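Local atomic coordinates of polyprenyl synthetase (Nonlabens dokdonensis, PDB entry 6KD7), a protein that probably joins isoprenyl diphosphate units into longer prenyl chains with the help of magnesium, as a geranylgeranyl pyrophosphate synthase. Residues 224-230 and 270-275; 46-51 and 176-181. One frame throughout, in Å; residues are numbered along the deposited sequence.

Contact 1 of 2, residues 224-230 and 270-275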
ATOM      1  N   GLU A 224       1.687  27.807   4.446  1.00 61.74           N
ATOM      2  CA  GLU A 224       0.492  27.751   3.584  1.00 47.59           C
ATOM      3  C   GLU A 224      -0.571  28.658   4.192  1.00 41.00           C
ATOM      4  O   GLU A 224      -0.748  28.623   5.388  1.00 48.16           O
ATOM      5  CB  GLU A 224       0.020  26.298   3.564  1.00 44.63           C
ATOM      6  CG  GLU A 224      -1.475  26.111   3.437  1.00 42.95           C
ATOM      7  CD  GLU A 224      -1.966  24.683   3.602  1.00 41.96           C
ATOM      8  OE1 GLU A 224      -1.246  23.873   4.175  1.00 37.99           O
ATOM      9  OE2 GLU A 224      -3.072  24.408   3.163  1.00 37.13           O
ATOM     10  N   VAL A 225      -1.250  29.453   3.384  1.00 38.23           N
ATOM     11  CA  VAL A 225      -2.352  30.249   3.975  1.00 41.42           C
ATOM     12  C   VAL A 225      -3.535  29.290   4.126  1.00 42.49           C
ATOM     13  O   VAL A 225      -3.815  28.567   3.188  1.00 40.98           O
ATOM     14  CB  VAL A 225      -2.699  31.468   3.109  1.00 41.97           C
ATOM     15  CG1 VAL A 225      -3.853  32.251   3.691  1.00 46.53           C
ATOM     16  CG2 VAL A 225      -1.497  32.367   2.931  1.00 47.04           C
ATOM     17  N   GLY A 226      -4.180  29.291   5.282  1.00 38.27           N
ATOM     18  CA  GLY A 226      -5.333  28.410   5.551  1.00 42.74           C
ATOM     19  C   GLY A 226      -4.981  26.963   5.895  1.00 37.69           C
ATOM     20  O   GLY A 226      -5.897  26.144   5.848  1.00 42.21           O
ATOM     21  N   GLY A 227      -3.747  26.650   6.292  1.00 36.32           N
ATOM     22  CA  GLY A 227      -3.355  25.295   6.741  1.00 35.13           C
ATOM     23  C   GLY A 227      -4.153  24.848   7.959  1.00 37.58           C
ATOM     24  O   GLY A 227      -4.637  23.697   8.026  1.00 34.42           O
ATOM     25  N   ASP A 228      -4.339  25.731   8.915  1.00 30.60           N
ATOM     26  CA  ASP A 228      -5.119  25.382  10.107  1.00 32.87           C
ATOM     27  C   ASP A 228      -6.559  25.043   9.669  1.00 32.68           C
ATOM     28  O   ASP A 228      -7.151  24.085  10.225  1.00 29.15           O
ATOM     29  CB  ASP A 228      -5.059  26.512  11.125  1.00 31.98           C
ATOM     30  CG  ASP A 228      -3.713  26.691  11.804  1.00 33.86           C
ATOM     31  OD1 ASP A 228      -2.921  25.747  11.731  1.00 29.84           O
ATOM     32  OD2 ASP A 228      -3.517  27.779  12.414  1.00 29.03           O
ATOM     33  N   ILE A 229      -7.117  25.809   8.741  1.00 29.98           N
ATOM     34  CA  ILE A 229      -8.488  25.571   8.232  1.00 32.88           C
ATOM     35  C   ILE A 229      -8.539  24.201   7.528  1.00 33.26           C
ATOM     36  O   ILE A 229      -9.368  23.349   7.927  1.00 30.42           O
ATOM     37  CB  ILE A 229      -8.954  26.699   7.317  1.00 33.63           C
ATOM     38  CG1 ILE A 229      -9.185  27.991   8.108  1.00 36.20           C
ATOM     39  CG2 ILE A 229     -10.241  26.234   6.646  1.00 34.53           C
ATOM     40  CD1 ILE A 229      -9.311  29.248   7.260  1.00 37.89           C
ATOM     41  N   ARG A 230      -7.645  23.974   6.583  1.00 28.88           N
ATOM     42  CA  ARG A 230      -7.595  22.712   5.831  1.00 31.88           C
ATOM     43  C   ARG A 230      -7.516  21.521   6.793  1.00 33.76           C
ATOM     44  O   ARG A 230      -8.160  20.472   6.513  1.00 34.03           O
ATOM     45  CB  ARG A 230      -6.412  22.722   4.885  1.00 32.20           C
ATOM     46  CG  ARG A 230      -6.253  21.397   4.161  1.00 33.45           C
ATOM     47  CD  ARG A 230      -5.240  21.494   3.037  1.00 34.63           C
ATOM     48  NE  ARG A 230      -3.933  21.711   3.612  1.00 38.44           N
ATOM     49  CZ  ARG A 230      -3.260  20.814   4.323  1.00 43.69           C
ATOM     50  NH1 ARG A 230      -3.737  19.591   4.545  1.00 38.32           N
ATOM     51  NH2 ARG A 230      -2.087  21.158   4.818  1.00 42.63           N
ATOM     52  N   LYS A 270     -13.355  26.221   0.831  1.00 35.79           N
ATOM     53  CA  LYS A 270     -13.501  26.079   2.297  1.00 37.19           C
ATOM     54  C   LYS A 270     -12.692  27.188   2.979  1.00 31.57           C
ATOM     55  O   LYS A 270     -13.226  27.828   3.871  1.00 34.86           O
ATOM     56  CB  LYS A 270     -12.968  24.715   2.739  1.00 34.80           C
ATOM     57  CG  LYS A 270     -13.024  24.468   4.237  1.00 35.47           C
ATOM     58  CD  LYS A 270     -12.467  23.142   4.669  1.00 37.13           C
ATOM     59  CE  LYS A 270     -12.611  22.911   6.154  1.00 37.48           C
ATOM     60  NZ  LYS A 270     -12.121  21.580   6.551  1.00 36.79           N
ATOM     61  N   LYS A 271     -11.470  27.432   2.513  1.00 33.72           N
ATOM     62  CA  LYS A 271     -10.614  28.477   3.126  1.00 36.99           C
ATOM     63  C   LYS A 271     -11.252  29.857   2.960  1.00 40.78           C
ATOM     64  O   LYS A 271     -11.367  30.553   3.965  1.00 36.50           O
ATOM     65  CB  LYS A 271      -9.226  28.450   2.490  1.00 36.22           C
ATOM     66  CG  LYS A 271      -8.433  27.178   2.734  1.00 34.84           C
ATOM     67  CD  LYS A 271      -7.059  27.212   2.130  1.00 33.16           C
ATOM     68  CE  LYS A 271      -6.246  25.979   2.442  1.00 32.49           C
ATOM     69  NZ  LYS A 271      -4.890  26.071   1.871  1.00 36.33           N
ATOM     70  N   GLU A 272     -11.738  30.184   1.762  1.00 39.47           N
ATOM     71  CA  GLU A 272     -12.370  31.516   1.526  1.00 39.60           C
ATOM     72  C   GLU A 272     -13.620  31.625   2.378  1.00 36.91           C
ATOM     73  O   GLU A 272     -13.790  32.645   3.073  1.00 39.87           O
ATOM     74  CB  GLU A 272     -12.595  31.803   0.038  1.00 46.41           C
ATOM     75  CG  GLU A 272     -11.289  32.050  -0.722  1.00 60.51           C
ATOM     76  CD  GLU A 272     -10.209  32.865   0.023  1.00 72.34           C
ATOM     77  OE1 GLU A 272     -10.554  33.910   0.683  1.00 67.25           O
ATOM     78  OE2 GLU A 272      -9.015  32.440  -0.011  1.00 70.72           O
ATOM     79  N   THR A 273     -14.427  30.574   2.446  1.00 38.58           N
ATOM     80  CA  THR A 273     -15.720  30.648   3.159  1.00 37.49           C
ATOM     81  C   THR A 273     -15.477  30.731   4.658  1.00 38.39           C
ATOM     82  O   THR A 273     -16.162  31.559   5.345  1.00 40.20           O
ATOM     83  CB  THR A 273     -16.610  29.441   2.840  1.00 40.23           C
ATOM     84  OG1 THR A 273     -16.638  29.268   1.423  1.00 42.29           O
ATOM     85  CG2 THR A 273     -17.993  29.632   3.403  1.00 36.89           C
ATOM     86  N   VAL A 274     -14.572  29.889   5.176  1.00 38.62           N
ATOM     87  CA  VAL A 274     -14.284  29.913   6.641  1.00 37.68           C
ATOM     88  C   VAL A 274     -13.651  31.268   6.997  1.00 34.52           C
ATOM     89  O   VAL A 274     -14.064  31.860   8.001  1.00 33.52           O
ATOM     90  CB  VAL A 274     -13.414  28.727   7.064  1.00 39.68           C
ATOM     91  CG1 VAL A 274     -12.931  28.884   8.501  1.00 38.14           C
ATOM     92  CG2 VAL A 274     -14.182  27.432   6.884  1.00 39.77           C
ATOM     93  N   LYS A 275     -12.708  31.766   6.194  1.00 34.83           N
ATOM     94  CA  LYS A 275     -12.119  33.125   6.425  1.00 37.57           C
ATOM     95  C   LYS A 275     -13.262  34.136   6.560  1.00 40.76           C
ATOM     96  O   LYS A 275     -13.304  34.873   7.593  1.00 40.80           O
ATOM     97  CB  LYS A 275     -11.092  33.474   5.354  1.00 37.03           C
ATOM     98  CG  LYS A 275      -9.759  32.774   5.576  1.00 38.08           C
ATOM     99  CD  LYS A 275      -8.820  32.811   4.403  1.00 41.69           C
ATOM    100  CE  LYS A 275      -8.463  34.231   4.028  1.00 50.97           C
ATOM    101  NZ  LYS A 275      -7.168  34.250   3.320  1.00 56.99           N
TER
HETATM  102  O   HOH W   1     -10.292  20.555   4.942  1.00 36.18           O
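Ile229 is packed as a knob among Lys270, Lys271, Val274 and Lys275 of helix 264-281, and this is the tight half of the contact. Its CD1 meets Val274 CG1 tip to tip at 3.8 Å, while the Lys275 chain crosses Ile229 at about a right angle, its CG against the same CD1, and the stem of Lys270 runs past Ile229 CG2 in the opposite direction. The other half is partly exposed and held by directional bonds rather than close packing; at its looser edge Val225 CG1 meets Lys275 NZ, which bonds Ala214 O, only at 3.9 Å. Lys271, extended beyond CG, runs along the type II turn from Glu224 to Gly227. Its NZ donates to Val225 O at 3.0 Å, in the carbonyl plane, and to Glu224 OE2 at 2.8 Å through the anti lone pair. The syn lone pairs of that carboxylate face Arg230, which binds side-on, NE to OE2 and NH2 to OE1, both at 2.9 Å and nearly straight. On the Lys270 side, a water bridges NZ to Arg230 O, and Asn232 also accepts from that NZ. With two cations on one carboxylate, Glu224 is likely to stay ionised and its plane fixed, docking turn and short helix 227-230 on helix 264-281.

Contact 2 of 2, residues 46-51 and 176-181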
ATOM      1  N   LEU A  46      16.856  36.031  22.746  1.00 23.81           N
ATOM      2  CA  LEU A  46      16.221  36.450  24.020  1.00 28.09           C
ATOM      3  C   LEU A  46      17.198  36.195  25.194  1.00 31.64           C
ATOM      4  O   LEU A  46      17.244  37.045  26.114  1.00 29.52           O
ATOM      5  CB  LEU A  46      14.899  35.713  24.234  1.00 30.52           C
ATOM      6  CG  LEU A  46      13.747  36.126  23.314  1.00 34.36           C
ATOM      7  CD1 LEU A  46      12.565  35.178  23.456  1.00 35.35           C
ATOM      8  CD2 LEU A  46      13.303  37.548  23.574  1.00 37.39           C
ATOM      9  N   THR A  47      17.924  35.072  25.172  1.00 29.91           N
ATOM     10  CA  THR A  47      18.883  34.651  26.216  1.00 29.17           C
ATOM     11  C   THR A  47      19.988  35.724  26.288  1.00 33.07           C
ATOM     12  O   THR A  47      20.192  36.268  27.413  1.00 30.27           O
ATOM     13  CB  THR A  47      19.378  33.216  25.964  1.00 28.40           C
ATOM     14  OG1 THR A  47      18.260  32.327  26.094  1.00 27.57           O
ATOM     15  CG2 THR A  47      20.462  32.832  26.948  1.00 29.82           C
ATOM     16  N   LEU A  48      20.591  36.065  25.148  1.00 29.73           N
ATOM     17  CA  LEU A  48      21.674  37.085  25.046  1.00 33.67           C
ATOM     18  C   LEU A  48      21.154  38.459  25.493  1.00 33.77           C
ATOM     19  O   LEU A  48      21.819  39.127  26.296  1.00 34.87           O
ATOM     20  CB  LEU A  48      22.207  37.143  23.625  1.00 30.50           C
ATOM     21  CG  LEU A  48      22.692  35.828  23.062  1.00 30.71           C
ATOM     22  CD1 LEU A  48      23.187  36.026  21.643  1.00 31.82           C
ATOM     23  CD2 LEU A  48      23.776  35.204  23.920  1.00 33.86           C
ATOM     24  N   MET A  49      19.965  38.848  25.076  1.00 31.22           N
ATOM     25  CA  MET A  49      19.410  40.160  25.439  1.00 33.38           C
ATOM     26  C   MET A  49      19.236  40.208  26.957  1.00 36.87           C
ATOM     27  O   MET A  49      19.570  41.247  27.551  1.00 31.06           O
ATOM     28  CB  MET A  49      18.059  40.411  24.758  1.00 36.75           C
ATOM     29  CG  MET A  49      18.169  40.715  23.249  1.00 39.06           C
ATOM     30  SD  MET A  49      16.572  40.473  22.409  1.00 47.57           S
ATOM     31  CE  MET A  49      15.687  41.843  23.129  1.00 44.84           C
ATOM     32  N   SER A  50      18.675  39.153  27.551  1.00 32.25           N
ATOM     33  CA  SER A  50      18.396  39.050  29.010  1.00 33.50           C
ATOM     34  C   SER A  50      19.717  39.205  29.773  1.00 34.79           C
ATOM     35  O   SER A  50      19.796  40.009  30.697  1.00 35.55           O
ATOM     36  CB  SER A  50      17.763  37.741  29.354  1.00 35.52           C
ATOM     37  OG  SER A  50      17.233  37.760  30.668  1.00 34.59           O
ATOM     38  N   ALA A  51      20.714  38.441  29.373  1.00 29.97           N
ATOM     39  CA  ALA A  51      22.054  38.474  29.944  1.00 34.75           C
ATOM     40  C   ALA A  51      22.535  39.943  29.944  1.00 38.82           C
ATOM     41  O   ALA A  51      22.755  40.460  31.024  1.00 33.25           O
ATOM     42  CB  ALA A  51      22.951  37.554  29.173  1.00 32.90           C
ATOM     43  N   ALA A 176      14.055  30.862  27.900  1.00 25.57           N
ATOM     44  CA  ALA A 176      15.212  31.482  27.222  1.00 25.47           C
ATOM     45  C   ALA A 176      15.595  32.787  27.962  1.00 26.43           C
ATOM     46  O   ALA A 176      16.790  33.006  28.165  1.00 27.45           O
ATOM     47  CB  ALA A 176      14.903  31.757  25.766  1.00 26.86           C
ATOM     48  N   LEU A 177      14.620  33.620  28.319  1.00 25.23           N
ATOM     49  CA  LEU A 177      14.866  34.899  29.038  1.00 29.18           C
ATOM     50  C   LEU A 177      15.397  34.588  30.452  1.00 28.56           C
ATOM     51  O   LEU A 177      16.491  35.096  30.803  1.00 29.68           O
ATOM     52  CB  LEU A 177      13.570  35.710  29.078  1.00 27.66           C
ATOM     53  CG  LEU A 177      13.155  36.296  27.730  1.00 28.99           C
ATOM     54  CD1 LEU A 177      11.706  36.674  27.754  1.00 28.76           C
ATOM     55  CD2 LEU A 177      14.002  37.495  27.356  1.00 32.40           C
ATOM     56  N   GLN A 178      14.715  33.692  31.176  1.00 27.87           N
ATOM     57  CA  GLN A 178      15.109  33.281  32.531  1.00 25.95           C
ATOM     58  C   GLN A 178      16.545  32.779  32.521  1.00 28.22           C
ATOM     59  O   GLN A 178      17.264  33.142  33.486  1.00 26.12           O
ATOM     60  CB  GLN A 178      14.083  32.360  33.166  1.00 29.38           C
ATOM     61  CG  GLN A 178      14.540  31.919  34.529  1.00 30.48           C
ATOM     62  CD  GLN A 178      13.481  31.194  35.304  1.00 32.65           C
ATOM     63  OE1 GLN A 178      13.748  30.840  36.447  1.00 35.02           O
ATOM     64  NE2 GLN A 178      12.316  30.943  34.731  1.00 27.04           N
ATOM     65  N   MET A 179      17.009  32.085  31.480  1.00 24.92           N
ATOM     66  CA  MET A 179      18.382  31.525  31.487  1.00 28.17           C
ATOM     67  C   MET A 179      19.407  32.672  31.434  1.00 32.30           C
ATOM     68  O   MET A 179      20.574  32.478  31.910  1.00 27.77           O
ATOM     69  CB  MET A 179      18.640  30.543  30.323  1.00 28.02           C
ATOM     70  CG  MET A 179      17.841  29.225  30.523  1.00 33.57           C
ATOM     71  SD  MET A 179      17.756  28.112  29.101  1.00 34.71           S
ATOM     72  CE  MET A 179      19.468  27.856  28.727  1.00 40.16           C
ATOM     73  N   GLY A 180      19.091  33.758  30.734  1.00 30.25           N
ATOM     74  CA  GLY A 180      20.051  34.882  30.624  1.00 30.82           C
ATOM     75  C   GLY A 180      20.180  35.565  31.968  1.00 26.47           C
ATOM     76  O   GLY A 180      21.297  35.830  32.388  1.00 28.61           O
ATOM     77  N   ALA A 181      19.051  35.723  32.644  1.00 28.78           N
ATOM     78  CA  ALA A 181      18.932  36.269  34.000  1.00 32.03           C
ATOM     79  C   ALA A 181      19.744  35.389  34.975  1.00 38.78           C
ATOM     80  O   ALA A 181      20.516  35.929  35.786  1.00 40.00           O
ATOM     81  CB  ALA A 181      17.476  36.400  34.352  1.00 31.78           C
TER
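With OG1 anti to its own carbonyl carbon (chi1 -65°), Thr47 turns its hydroxyl onto Ala176 O, whereas Ser50 places OG anti to the backbone N (chi1 -167°) and reaches Leu177 O. Both hydroxyls donate, over 2.6 Å from Thr47 OG1 to Ala176 O and 2.8 Å from Ser50 OG to Leu177 O, and each approaches from above the carbonyl plane. Leu177 O also accepts Ala181 N within its own helix. The segment axes come within 7.0 Å at a crossing angle of -36°, a closeness that depends on Gly180: its CA lies 3.5 Å from Thr47 O in a CA-H...O contact, where a CB would clash with Thr47 O and Ser50. At the other end Leu177 CD2 lies against Leu46 CB (3.7 Å), and Ile194 of helix 188-215 touches both Ser50 and Leu177. A valine at Thr47, lacking the hydroxyl, would probably leave Ala176 O without this donor and press a methyl toward the carbonyl. Helices 42-54 and 158-183 of the mainly helical prenyl synthase fold are therefore joined in the buried interior by bonds that satisfy the Thr47 and Ser50 hydroxyls, while CA-H...O contacts accompany the close backbone approach at Gly180.

How the contacts relate
Contacts 1 and 2 lie on opposite sides of the chain's centre, their own centres 36 Å apart and their nearest atoms about 21 Å apart. Neither contact reaches the pyrophosphate site, which includes Arg43, His72, Leu76, Arg88 and Phe205. From contact 2 the side chain of Leu46 is about 9 Å from the pyrophosphate; from contact 1 that of Glu224 is about 14 Å from it and about 12 Å from a magnesium ion. Helix 42-54, which carries 46-51, also supplies Arg43. Helix 188-215 bears Phe205 and links the two regions: Ile194 packs on contact 2, while Asp213 and Ala214 bond to contact 1.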